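Local atomic coordinates of 3-methyladenine DNA glycosylase (Helicobacter pylori, PDB entry 1PU6), a protein that removes alkylated bases such as 3-methyladenine from DNA, acting as a glycosylase in base excision repair. Residues E112-K115 with E121-L124; L35-T40 with A134-C139; K71-E76 with N103-F108; S78-C83 with K95-L100; N183-L188 with A196-R201. All coordinates share one frame; numbering follows the deposited sequence.

How the interactions relate
Interactions 1 to 4 occupy the part of this all-helical protein assigned to the HhH-GPD superfamily, and interaction 5 joins two helices further along the chain. Interaction 2 pairs the residues most distant in sequence; interactions 1, 3 and 4 all fall between its segments, with 4 enclosed by 3 and 1 following both. Helix 90-108 serves interactions 3 and 4, whose centres are about 11 Å apart, and its L97 packs on L35, V38 and L39 of interaction 2. Interactions 1 and 2, also about 11 Å apart between centres, meet through the helix-hairpin-helix, helices 120-124 and 131-141. These four form one continuous helical packing, which interaction 5 joins where C139 packs on A200.

Interaction 1: residues E112-K115 with E121-L124; sequences ENFK and EWLL
F114 reaches from helix 111-117 to W122 and L123 of helix 120-124, which is the first helix of the helix-hairpin-helix motif that gives this glycosylase family its name. The backbones stay well apart, with the CA atoms of F114 and W122 separated by 10.6 Å, and the gap is bridged by side chains. F114 buries the most surface. Its CG is anti to the backbone N (chi1 164°), which swings the ring out to the neighbouring helix, and the far edge of the ring does the touching. Both partners arrive close to the ring plane: CZ3 of the W122 indole lies 4.0 Å from F114 CE1, and each partner's side chain crosses that of F114 at roughly a right angle. The indole is fixed from outside the pair, since W122 NE1 is hydrogen-bonded to D107 OD1 and its ring stacks edge-to-face with F108. I104 of helix 90-108 also packs on both aromatic side chains, and I137 closes on F114 from helix 131-141. L123 completes the cluster: one methyl, CD2, lies in plane at the edge of the indole and sits 4.0 Å from F114 CZ.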
# COMPACT_ATOMS: atom_id res chain seq x y z
N GLU A 112 -9.90 -11.57 -8.57
CA GLU A 112 -11.15 -10.82 -8.42
C GLU A 112 -11.88 -11.20 -7.12
O GLU A 112 -12.33 -10.32 -6.38
CB GLU A 112 -12.10 -11.10 -9.61
CG GLU A 112 -13.44 -10.35 -9.52
CD GLU A 112 -14.15 -10.26 -10.87
OE1 GLU A 112 -13.67 -10.88 -11.85
OE2 GLU A 112 -15.21 -9.57 -10.95
N ASN A 113 -12.00 -12.50 -6.84
CA ASN A 113 -12.66 -12.91 -5.60
C ASN A 113 -11.84 -12.54 -4.38
O ASN A 113 -12.42 -12.14 -3.35
CB ASN A 113 -12.95 -14.42 -5.62
CG ASN A 113 -13.90 -14.84 -4.52
OD1 ASN A 113 -15.02 -14.27 -4.35
ND2 ASN A 113 -13.48 -15.87 -3.76
N PHE A 114 -10.52 -12.64 -4.49
CA PHE A 114 -9.62 -12.22 -3.40
C PHE A 114 -9.93 -10.78 -2.98
O PHE A 114 -10.00 -10.46 -1.79
CB PHE A 114 -8.13 -12.36 -3.89
CG PHE A 114 -7.10 -11.63 -3.04
CD1 PHE A 114 -6.51 -12.23 -1.90
CD2 PHE A 114 -6.62 -10.37 -3.45
CE1 PHE A 114 -5.50 -11.55 -1.15
CE2 PHE A 114 -5.63 -9.67 -2.71
CZ PHE A 114 -5.05 -10.27 -1.59
N LYS A 115 -10.07 -9.87 -3.96
CA LYS A 115 -10.24 -8.48 -3.61
C LYS A 115 -11.53 -8.30 -2.82
O LYS A 115 -11.60 -7.43 -1.98
CB LYS A 115 -10.30 -7.56 -4.86
CG LYS A 115 -8.98 -7.39 -5.59
CD LYS A 115 -9.06 -6.37 -6.75
CE LYS A 115 -9.48 -6.99 -8.01
NZ LYS A 115 -9.64 -5.95 -9.12
N GLU A 121 -6.31 -10.48 8.60
CA GLU A 121 -5.67 -11.59 9.33
C GLU A 121 -5.21 -12.69 8.37
O GLU A 121 -4.16 -13.33 8.62
CB GLU A 121 -6.63 -12.11 10.40
CG GLU A 121 -6.87 -11.06 11.50
CD GLU A 121 -7.85 -9.92 11.07
OE1 GLU A 121 -7.68 -8.76 11.61
OE2 GLU A 121 -8.77 -10.11 10.17
N TRP A 122 -5.96 -12.91 7.28
CA TRP A 122 -5.50 -13.85 6.27
C TRP A 122 -4.12 -13.40 5.69
O TRP A 122 -3.16 -14.19 5.57
CB TRP A 122 -6.57 -13.94 5.15
CG TRP A 122 -6.23 -15.07 4.17
CD1 TRP A 122 -6.72 -16.37 4.21
CD2 TRP A 122 -5.36 -14.99 3.03
NE1 TRP A 122 -6.13 -17.12 3.20
CE2 TRP A 122 -5.36 -16.28 2.42
CE3 TRP A 122 -4.60 -13.96 2.44
CZ2 TRP A 122 -4.55 -16.58 1.26
CZ3 TRP A 122 -3.85 -14.25 1.26
CH2 TRP A 122 -3.82 -15.57 0.72
N LEU A 123 -3.98 -12.11 5.42
CA LEU A 123 -2.69 -11.59 4.83
C LEU A 123 -1.52 -11.71 5.87
O LEU A 123 -0.39 -12.11 5.50
CB LEU A 123 -2.86 -10.14 4.41
CG LEU A 123 -3.72 -9.99 3.15
CD1 LEU A 123 -4.13 -8.50 2.99
CD2 LEU A 123 -2.95 -10.51 1.86
N LEU A 124 -1.84 -11.43 7.14
CA LEU A 124 -0.80 -11.54 8.18
C LEU A 124 -0.35 -12.99 8.41
O LEU A 124 0.78 -13.22 8.91
CB LEU A 124 -1.25 -10.92 9.51
CG LEU A 124 -1.45 -9.40 9.37
CD1 LEU A 124 -2.19 -8.90 10.64
CD2 LEU A 124 -0.12 -8.61 9.15

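Interaction 2: residues L35-T40 with A134-C139; sequences LGAVLT and ADAILC
A37 and V38 on helix 31-39 face A136 and I137 on helix 131-141, the second helix of the helix-hairpin-helix motif, in a close, nearly antiparallel pairing. The axes of the two short segments come within 8.6 Å at an angle of 165°. Followed along 134-139, the helix first shows its other side: A134 points away from helix 31-39 and packs against L123 and L124 of helix 120-124. D135 is a buried carboxylate satisfied by several partners, since its OD1 takes a salt bridge from R120 and hydrogen bonds from Y167 and Q171. A136 is the point of closest backbone approach. A136 CA lies 5.8 Å from A37 CA, a short spacing across which the two alanine methyls meet directly, A136 CB to A37 CB, at 3.8 Å. I137 comes next, and its side chain reaches both A37 and V38. With CG1 anti to the carbonyl carbon (chi1 -68°), the longer branch runs toward helix 31-39: I137 CG1 touches A37 CB at 3.8 Å, and I137 CD1 reaches V38 CG2 at 4.0 Å. From I137 to C139 the helix widens into a pi-type turn. L138 turns back to L123 and R120, and C139 places its sulfur against A200 of helix 195-203. A polar tie lies just before the segment, where S133 OG is hydrogen-bonded to A37 O. Between the segments themselves the contact is aliphatic, which implies that it depends on close fit and burial, with the S133 bond adding a directional tie beside it.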
# COMPACT_ATOMS: atom_id res chain seq x y z
N LEU A 35 1.86 -6.35 -5.76
CA LEU A 35 3.30 -6.68 -5.81
C LEU A 35 4.16 -5.56 -5.19
O LEU A 35 5.11 -5.83 -4.43
CB LEU A 35 3.81 -6.87 -7.27
CG LEU A 35 3.18 -8.06 -7.97
CD1 LEU A 35 3.74 -8.08 -9.37
CD2 LEU A 35 3.55 -9.39 -7.26
N GLY A 36 3.87 -4.31 -5.51
CA GLY A 36 4.65 -3.24 -4.93
C GLY A 36 4.48 -3.10 -3.43
O GLY A 36 5.44 -2.73 -2.74
N ALA A 37 3.28 -3.39 -2.92
CA ALA A 37 3.05 -3.29 -1.49
C ALA A 37 3.93 -4.29 -0.75
O ALA A 37 4.40 -3.99 0.35
CB ALA A 37 1.56 -3.55 -1.17
N VAL A 38 4.13 -5.47 -1.35
CA VAL A 38 5.00 -6.46 -0.73
C VAL A 38 6.47 -6.04 -0.87
O VAL A 38 7.23 -6.11 0.12
CB VAL A 38 4.76 -7.85 -1.37
CG1 VAL A 38 5.79 -8.86 -0.87
CG2 VAL A 38 3.29 -8.30 -1.04
N LEU A 39 6.89 -5.66 -2.09
CA LEU A 39 8.30 -5.35 -2.36
C LEU A 39 8.82 -4.11 -1.69
O LEU A 39 10.06 -4.00 -1.50
CB LEU A 39 8.56 -5.23 -3.86
CG LEU A 39 8.37 -6.51 -4.69
CD1 LEU A 39 8.53 -6.14 -6.19
CD2 LEU A 39 9.44 -7.49 -4.25
N THR A 40 7.91 -3.20 -1.29
CA THR A 40 8.39 -2.01 -0.64
C THR A 40 8.80 -2.17 0.84
O THR A 40 9.37 -1.26 1.45
CB THR A 40 7.37 -0.85 -0.87
OG1 THR A 40 8.01 0.41 -0.61
CG2 THR A 40 6.21 -0.95 0.08
N ALA A 134 0.37 -5.58 4.57
CA ALA A 134 -1.01 -6.16 4.52
C ALA A 134 -2.05 -5.01 4.31
O ALA A 134 -2.99 -5.11 3.49
CB ALA A 134 -1.37 -6.86 5.81
N ASP A 135 -1.88 -3.94 5.06
CA ASP A 135 -2.86 -2.82 4.92
C ASP A 135 -2.75 -2.12 3.56
O ASP A 135 -3.79 -1.66 3.00
CB ASP A 135 -2.65 -1.85 6.04
CG ASP A 135 -3.18 -2.40 7.36
OD1 ASP A 135 -2.79 -1.88 8.44
OD2 ASP A 135 -3.93 -3.41 7.42
N ALA A 136 -1.54 -2.02 3.02
CA ALA A 136 -1.38 -1.40 1.69
C ALA A 136 -2.05 -2.26 0.62
O ALA A 136 -2.67 -1.74 -0.34
CB ALA A 136 0.12 -1.17 1.36
N ILE A 137 -1.98 -3.59 0.78
CA ILE A 137 -2.73 -4.45 -0.15
C ILE A 137 -4.25 -4.20 0.01
O ILE A 137 -5.00 -4.02 -0.97
CB ILE A 137 -2.38 -5.95 0.13
CG1 ILE A 137 -0.92 -6.24 -0.25
CG2 ILE A 137 -3.42 -6.91 -0.61
CD1 ILE A 137 -0.38 -7.63 0.27
N LEU A 138 -4.74 -4.19 1.27
CA LEU A 138 -6.20 -3.98 1.49
C LEU A 138 -6.72 -2.64 0.90
O LEU A 138 -7.80 -2.59 0.23
CB LEU A 138 -6.57 -4.01 2.97
CG LEU A 138 -6.42 -5.40 3.58
CD1 LEU A 138 -6.51 -5.36 5.11
CD2 LEU A 138 -7.41 -6.44 3.04
N CYS A 139 -5.97 -1.57 1.14
CA CYS A 139 -6.39 -0.26 0.62
C CYS A 139 -6.14 -0.11 -0.87
O CYS A 139 -7.07 0.12 -1.65
CB CYS A 139 -5.64 0.89 1.41
SG CYS A 139 -6.13 2.50 0.83

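Interaction 3: residues K71-E76 with N103-F108; sequences KIAYIE and NILKDF
A73 and L105 mark the nearest backbone approach between helices 65-74 and 90-108, with their CA atoms 8.3 Å apart. Both residues point their CB toward the opposing helix, and L105 supplies most of the buried surface. A single methyl does the work: CD1 of L105 rests on A73 CB at 3.6 Å and also meets Y74 CE2 at 4.1 Å. With CG anti to the carbonyl carbon (chi1 -70°), the leucine carries that methyl toward both A73 and Y74. The Y74 ring comes at a slant to the methyl, and the two side chains cross askew. L69 and K70, one turn earlier on helix 65-74, also lie against L105, while A73 touches S101 of helix 90-108, so that the two helices of this all-helical HhH-GPD fold are joined over more than one turn. Beyond the contact, helix 90-108 carries a charged pair toward its end. K106 NZ forms a salt bridge of 2.9 Å with D107 OD2, approaching from the syn side but 29° out of the carboxylate plane; the other oxygen of D107 is held by helix 120-124. The K106-D107 pair is local to its own helix and does not cross to helix 65-74. The contact between the segments is apolar, rests on one methyl, is modest in area and lies near the surface, which implies that what it contributes is hydrophobic burial.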
# COMPACT_ATOMS: atom_id res chain seq x y z
N LYS A 71 1.32 -16.38 -12.99
CA LYS A 71 2.75 -16.34 -13.34
C LYS A 71 3.63 -16.22 -12.10
O LYS A 71 4.68 -16.84 -12.05
CB LYS A 71 3.01 -15.14 -14.23
CG LYS A 71 2.45 -15.29 -15.63
CD LYS A 71 3.44 -16.09 -16.45
CE LYS A 71 4.67 -15.27 -16.88
N ILE A 72 3.23 -15.42 -11.11
CA ILE A 72 4.04 -15.33 -9.92
C ILE A 72 3.94 -16.59 -9.07
O ILE A 72 4.94 -17.03 -8.47
CB ILE A 72 3.66 -14.07 -9.07
CG1 ILE A 72 3.92 -12.82 -9.94
CG2 ILE A 72 4.44 -14.04 -7.72
CD1 ILE A 72 5.41 -12.60 -10.37
N ALA A 73 2.75 -17.18 -9.00
CA ALA A 73 2.60 -18.40 -8.17
C ALA A 73 3.48 -19.53 -8.68
O ALA A 73 3.97 -20.35 -7.87
CB ALA A 73 1.10 -18.88 -8.12
N TYR A 74 3.68 -19.59 -10.01
CA TYR A 74 4.38 -20.74 -10.59
C TYR A 74 5.80 -20.47 -11.15
O TYR A 74 6.45 -21.40 -11.65
CB TYR A 74 3.47 -21.44 -11.65
CG TYR A 74 2.26 -22.08 -11.04
CD1 TYR A 74 2.34 -23.38 -10.50
CD2 TYR A 74 1.05 -21.38 -10.93
CE1 TYR A 74 1.21 -23.99 -9.91
CE2 TYR A 74 -0.10 -21.99 -10.35
CZ TYR A 74 0.01 -23.27 -9.84
OH TYR A 74 -1.08 -23.87 -9.24
N ILE A 75 6.31 -19.24 -11.01
CA ILE A 75 7.65 -18.88 -11.55
C ILE A 75 8.81 -19.60 -10.86
O ILE A 75 8.69 -19.89 -9.66
CB ILE A 75 7.84 -17.34 -11.44
CG1 ILE A 75 9.04 -16.88 -12.28
CG2 ILE A 75 7.99 -16.87 -9.98
CD1 ILE A 75 9.04 -15.38 -12.48
N GLU A 76 9.91 -19.86 -11.60
CA GLU A 76 11.14 -20.35 -11.01
C GLU A 76 11.67 -19.32 -10.00
O GLU A 76 11.81 -18.15 -10.32
CB GLU A 76 12.20 -20.57 -12.13
CG GLU A 76 13.53 -21.13 -11.65
N ASN A 103 -1.16 -19.10 -2.35
CA ASN A 103 -2.22 -19.24 -1.34
C ASN A 103 -3.47 -18.44 -1.71
O ASN A 103 -4.60 -18.81 -1.36
CB ASN A 103 -1.69 -18.82 0.05
CG ASN A 103 -0.94 -19.92 0.73
OD1 ASN A 103 -1.22 -21.11 0.52
ND2 ASN A 103 0.01 -19.58 1.55
N ILE A 104 -3.29 -17.36 -2.48
CA ILE A 104 -4.48 -16.63 -2.98
C ILE A 104 -5.27 -17.55 -3.90
O ILE A 104 -6.51 -17.64 -3.84
CB ILE A 104 -4.08 -15.35 -3.75
CG1 ILE A 104 -3.52 -14.30 -2.79
CG2 ILE A 104 -5.32 -14.77 -4.53
CD1 ILE A 104 -2.95 -13.05 -3.52
N LEU A 105 -4.58 -18.24 -4.79
CA LEU A 105 -5.29 -19.17 -5.70
C LEU A 105 -5.98 -20.28 -4.92
O LEU A 105 -7.16 -20.64 -5.21
CB LEU A 105 -4.28 -19.76 -6.72
CG LEU A 105 -3.76 -18.74 -7.76
CD1 LEU A 105 -2.48 -19.24 -8.46
CD2 LEU A 105 -4.87 -18.41 -8.80
N LYS A 106 -5.29 -20.84 -3.94
CA LYS A 106 -5.87 -21.93 -3.14
C LYS A 106 -7.13 -21.54 -2.37
O LYS A 106 -8.12 -22.31 -2.36
CB LYS A 106 -4.80 -22.46 -2.16
CG LYS A 106 -5.29 -23.68 -1.37
CD LYS A 106 -4.09 -24.33 -0.65
CE LYS A 106 -3.54 -23.47 0.47
NZ LYS A 106 -4.54 -23.21 1.59
N ASP A 107 -7.11 -20.35 -1.76
CA ASP A 107 -8.20 -19.96 -0.83
C ASP A 107 -9.31 -19.13 -1.45
O ASP A 107 -10.47 -19.10 -0.94
CB ASP A 107 -7.63 -19.27 0.41
CG ASP A 107 -6.85 -20.25 1.29
OD1 ASP A 107 -6.13 -19.76 2.20
OD2 ASP A 107 -6.88 -21.53 1.13
N PHE A 108 -8.97 -18.42 -2.52
CA PHE A 108 -9.93 -17.51 -3.15
C PHE A 108 -10.24 -17.77 -4.62
O PHE A 108 -11.15 -17.15 -5.17
CB PHE A 108 -9.44 -16.06 -3.00
CG PHE A 108 -9.25 -15.66 -1.57
CD1 PHE A 108 -10.36 -15.34 -0.75
CD2 PHE A 108 -7.95 -15.58 -1.01
CE1 PHE A 108 -10.20 -14.94 0.59
CE2 PHE A 108 -7.78 -15.22 0.35
CZ PHE A 108 -8.89 -14.89 1.15

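Interaction 4: residues S78-C83 with K95-L100; sequences SKLAEC and KRLIDL
L80 and I98 lie alongside each other, their side chains running past one another in opposite directions between helices 77-83 and 90-108. The leucine presents one methyl, CD2, to the flank of the isoleucine rather than to its end alone: L80 CD2 is 3.6 Å from I98 CG1 and 3.9 Å from I98 CD1, so the ethyl branch is covered along its length. L80 gets there through a torsion with CG anti to the backbone N (chi1 -178°), which throws the branch point out toward helix 90-108. I98 holds CG1 anti to its carbonyl carbon, which lays the ethyl branch along L80 CD2. Next to it, L97 meets L80 chiefly through the base of its side chain, with L97 CB 4.1 Å from L80 CD2. Its own methyls turn onto L35, V38 and L39 of helix 31-39. In this HhH-GPD protein, whose chain has no strands, helix 90-108 lies between helix 77-83 and helix 31-39: I98 faces helix 77-83, while L97 touches both. L80 is further enclosed by I75 in the preceding loop, by A94 one turn back on helix 90-108 and by L55 of helix 45-57. Helix 77-83 has a polar link as well, C83 O accepting a bond from N54 ND2. On the outer side of helix 90-108, turned away from L80, K95 spans one turn to D99, where K95 NZ meets D99 OD2 at 2.7 Å and uses the syn lone pair of the carboxylate.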
# COMPACT_ATOMS: atom_id res chain seq x y z
N SER A 78 14.70 -18.63 -8.80
CA SER A 78 15.90 -17.84 -9.10
C SER A 78 15.61 -16.74 -10.13
O SER A 78 16.28 -15.71 -10.13
CB SER A 78 17.04 -18.72 -9.57
OG SER A 78 16.79 -19.25 -10.88
N LYS A 79 14.64 -16.98 -11.02
CA LYS A 79 14.27 -15.99 -12.03
C LYS A 79 13.60 -14.77 -11.38
O LYS A 79 13.88 -13.62 -11.72
CB LYS A 79 13.30 -16.63 -13.02
CG LYS A 79 12.87 -15.74 -14.18
CD LYS A 79 11.97 -16.57 -15.11
CE LYS A 79 11.53 -15.73 -16.32
NZ LYS A 79 10.58 -16.51 -17.16
N LEU A 80 12.68 -15.02 -10.44
CA LEU A 80 12.02 -13.95 -9.75
C LEU A 80 13.02 -13.20 -8.88
O LEU A 80 13.01 -11.95 -8.87
CB LEU A 80 10.82 -14.47 -8.89
CG LEU A 80 10.03 -13.42 -8.14
CD1 LEU A 80 9.39 -12.40 -9.11
CD2 LEU A 80 8.92 -14.08 -7.30
N ALA A 81 13.91 -13.94 -8.22
CA ALA A 81 14.87 -13.31 -7.29
C ALA A 81 15.79 -12.35 -8.06
O ALA A 81 16.05 -11.23 -7.58
CB ALA A 81 15.70 -14.39 -6.53
N GLU A 82 16.22 -12.75 -9.26
CA GLU A 82 17.03 -11.88 -10.12
C GLU A 82 16.29 -10.61 -10.51
O GLU A 82 16.87 -9.49 -10.41
CB GLU A 82 17.53 -12.64 -11.36
N CYS A 83 15.00 -10.73 -10.90
CA CYS A 83 14.22 -9.54 -11.25
C CYS A 83 14.02 -8.56 -10.11
O CYS A 83 13.99 -7.35 -10.31
CB CYS A 83 12.83 -9.92 -11.76
SG CYS A 83 12.89 -10.58 -13.42
N LYS A 95 10.50 -15.49 -2.36
CA LYS A 95 9.73 -16.56 -1.74
C LYS A 95 8.35 -16.04 -1.18
O LYS A 95 7.31 -16.69 -1.30
CB LYS A 95 10.53 -17.21 -0.59
CG LYS A 95 9.66 -18.27 0.17
CD LYS A 95 10.55 -19.18 0.99
CE LYS A 95 9.71 -20.10 1.88
NZ LYS A 95 8.86 -21.10 1.10
N ARG A 96 8.38 -14.87 -0.57
CA ARG A 96 7.15 -14.31 0.01
C ARG A 96 6.09 -14.09 -1.09
O ARG A 96 4.90 -14.39 -0.87
CB ARG A 96 7.48 -12.95 0.60
CG ARG A 96 6.40 -12.38 1.43
CD ARG A 96 6.92 -11.09 2.13
NE ARG A 96 8.22 -11.35 2.82
CZ ARG A 96 9.13 -10.42 3.09
NH1 ARG A 96 8.92 -9.16 2.73
NH2 ARG A 96 10.24 -10.74 3.76
N LEU A 97 6.51 -13.54 -2.25
CA LEU A 97 5.57 -13.36 -3.40
C LEU A 97 5.01 -14.67 -3.97
O LEU A 97 3.83 -14.79 -4.29
CB LEU A 97 6.24 -12.58 -4.55
CG LEU A 97 6.40 -11.11 -4.23
CD1 LEU A 97 7.26 -10.46 -5.35
CD2 LEU A 97 5.06 -10.39 -4.03
N ILE A 98 5.91 -15.64 -4.16
CA ILE A 98 5.50 -16.95 -4.69
C ILE A 98 4.50 -17.64 -3.76
O ILE A 98 3.43 -18.14 -4.21
CB ILE A 98 6.74 -17.82 -4.95
CG1 ILE A 98 7.51 -17.24 -6.14
CG2 ILE A 98 6.35 -19.27 -5.19
CD1 ILE A 98 8.95 -17.83 -6.29
N ASP A 99 4.82 -17.67 -2.48
CA ASP A 99 3.93 -18.31 -1.52
C ASP A 99 2.58 -17.56 -1.36
O ASP A 99 1.49 -18.21 -1.28
CB ASP A 99 4.63 -18.51 -0.18
CG ASP A 99 5.73 -19.60 -0.23
OD1 ASP A 99 5.88 -20.32 -1.28
OD2 ASP A 99 6.49 -19.82 0.75
N LEU A 100 2.64 -16.24 -1.30
CA LEU A 100 1.40 -15.45 -1.19
C LEU A 100 0.47 -15.73 -2.42
O LEU A 100 -0.75 -15.97 -2.28
CB LEU A 100 1.75 -13.94 -1.11
CG LEU A 100 0.55 -13.02 -1.39
CD1 LEU A 100 -0.55 -13.15 -0.30
CD2 LEU A 100 1.07 -11.56 -1.46

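Interaction 5: residues N183-L188 with A196-R201; sequences NSALAL and AQLYAR
L198 of helix 195-203 projects into A185 and L186 of helix 182-187, and one of its methyls makes every close contact. L198 CD1 lies 3.6 Å from A185 O, 3.9 Å from A185 CB and 4.2 Å from L186 CD2, so it is seated against one turn of the opposing helix. A long reach makes this possible: with CG anti to the backbone N (chi1 -175°), the side chain spans helices whose nearest CA atoms, those of L186 and L198, are 7.7 Å apart. The carbonyl under the methyl is already used, since A185 O accepts the backbone N-H of L188. Around this pair, V178 of helix 167-179 packs on both A185 and L198, and helix 4-12 contributes F5 to A185 and L8 to L198. Further out, Q197 NE2 and R201 NH1 share A22 O, and R201 NE is hydrogen-bonded to the carboxylate of the modified lysine at position 205. In this helical packing the L198 methyl meets the A185 carbonyl and two aliphatic side chains by van der Waals contact, which implies that the contact is nondirectional and rests on burial, while the polar bonds of Q197 and R201 hold helix 195-203 on other sides.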
# COMPACT_ATOMS: atom_id res chain seq x y z
N ASN A 183 -19.06 13.07 7.36
CA ASN A 183 -19.69 13.97 6.41
C ASN A 183 -18.74 15.07 5.97
O ASN A 183 -18.66 15.41 4.76
CB ASN A 183 -20.98 14.56 7.01
CG ASN A 183 -22.19 13.67 6.76
OD1 ASN A 183 -22.04 12.50 6.38
ND2 ASN A 183 -23.39 14.22 6.95
N SER A 184 -18.04 15.69 6.94
CA SER A 184 -17.11 16.79 6.63
C SER A 184 -15.94 16.34 5.79
O SER A 184 -15.47 17.07 4.87
CB SER A 184 -16.61 17.42 7.93
OG SER A 184 -17.68 18.03 8.63
N ALA A 185 -15.44 15.14 6.11
CA ALA A 185 -14.23 14.61 5.40
C ALA A 185 -14.61 14.34 3.94
O ALA A 185 -13.90 14.74 3.01
CB ALA A 185 -13.73 13.37 6.10
N LEU A 186 -15.78 13.74 3.73
CA LEU A 186 -16.22 13.43 2.36
C LEU A 186 -16.54 14.72 1.56
O LEU A 186 -16.34 14.81 0.32
CB LEU A 186 -17.46 12.51 2.39
CG LEU A 186 -17.10 11.11 2.92
CD1 LEU A 186 -18.39 10.32 3.07
CD2 LEU A 186 -16.09 10.32 2.06
N ALA A 187 -16.96 15.76 2.29
CA ALA A 187 -17.26 17.05 1.64
C ALA A 187 -15.99 17.78 1.14
O ALA A 187 -16.09 18.65 0.20
CB ALA A 187 -18.10 17.91 2.60
N LEU A 188 -14.82 17.43 1.68
CA LEU A 188 -13.54 17.96 1.14
C LEU A 188 -13.35 17.61 -0.34
O LEU A 188 -12.58 18.32 -1.07
CB LEU A 188 -12.32 17.39 1.91
CG LEU A 188 -12.14 17.79 3.39
CD1 LEU A 188 -10.94 17.06 3.94
CD2 LEU A 188 -11.92 19.33 3.48
N ALA A 196 -12.75 4.68 1.29
CA ALA A 196 -11.49 3.98 0.94
C ALA A 196 -10.51 4.84 0.10
O ALA A 196 -9.29 4.87 0.37
CB ALA A 196 -11.78 2.67 0.24
N GLN A 197 -11.02 5.52 -0.92
CA GLN A 197 -10.13 6.38 -1.73
C GLN A 197 -9.61 7.55 -0.89
O GLN A 197 -8.46 8.00 -1.10
CB GLN A 197 -10.87 6.89 -2.96
CG GLN A 197 -9.90 7.56 -3.95
CD GLN A 197 -10.60 8.08 -5.21
OE1 GLN A 197 -11.76 7.73 -5.50
NE2 GLN A 197 -9.88 8.88 -5.97
N LEU A 198 -10.45 8.10 -0.01
CA LEU A 198 -9.99 9.13 0.90
C LEU A 198 -8.75 8.63 1.74
O LEU A 198 -7.74 9.32 1.84
CB LEU A 198 -11.13 9.63 1.81
CG LEU A 198 -10.80 10.80 2.72
CD1 LEU A 198 -12.20 11.59 3.04
CD2 LEU A 198 -10.17 10.35 4.01
N TYR A 199 -8.84 7.43 2.33
CA TYR A 199 -7.70 6.92 3.11
C TYR A 199 -6.45 6.70 2.21
O TYR A 199 -5.31 6.96 2.63
CB TYR A 199 -8.10 5.59 3.78
CG TYR A 199 -9.02 5.68 4.97
CD1 TYR A 199 -9.88 4.62 5.26
CD2 TYR A 199 -8.97 6.74 5.86
CE1 TYR A 199 -10.72 4.64 6.37
CE2 TYR A 199 -9.82 6.77 7.02
CZ TYR A 199 -10.68 5.69 7.26
OH TYR A 199 -11.52 5.67 8.39
N ALA A 200 -6.68 6.25 0.96
CA ALA A 200 -5.56 6.07 -0.01
C ALA A 200 -4.81 7.38 -0.19
O ALA A 200 -3.55 7.42 -0.14
CB ALA A 200 -6.13 5.55 -1.36
N ARG A 201 -5.58 8.45 -0.39
CA ARG A 201 -4.96 9.77 -0.63
C ARG A 201 -4.34 10.34 0.66
O ARG A 201 -3.31 11.01 0.60
CB ARG A 201 -6.00 10.71 -1.21
CG ARG A 201 -6.43 10.34 -2.67
CD ARG A 201 -7.43 11.25 -3.26
NE ARG A 201 -6.75 12.56 -3.57
CZ ARG A 201 -6.12 12.83 -4.71
NH1 ARG A 201 -6.07 11.98 -5.71
NH2 ARG A 201 -5.56 14.06 -4.88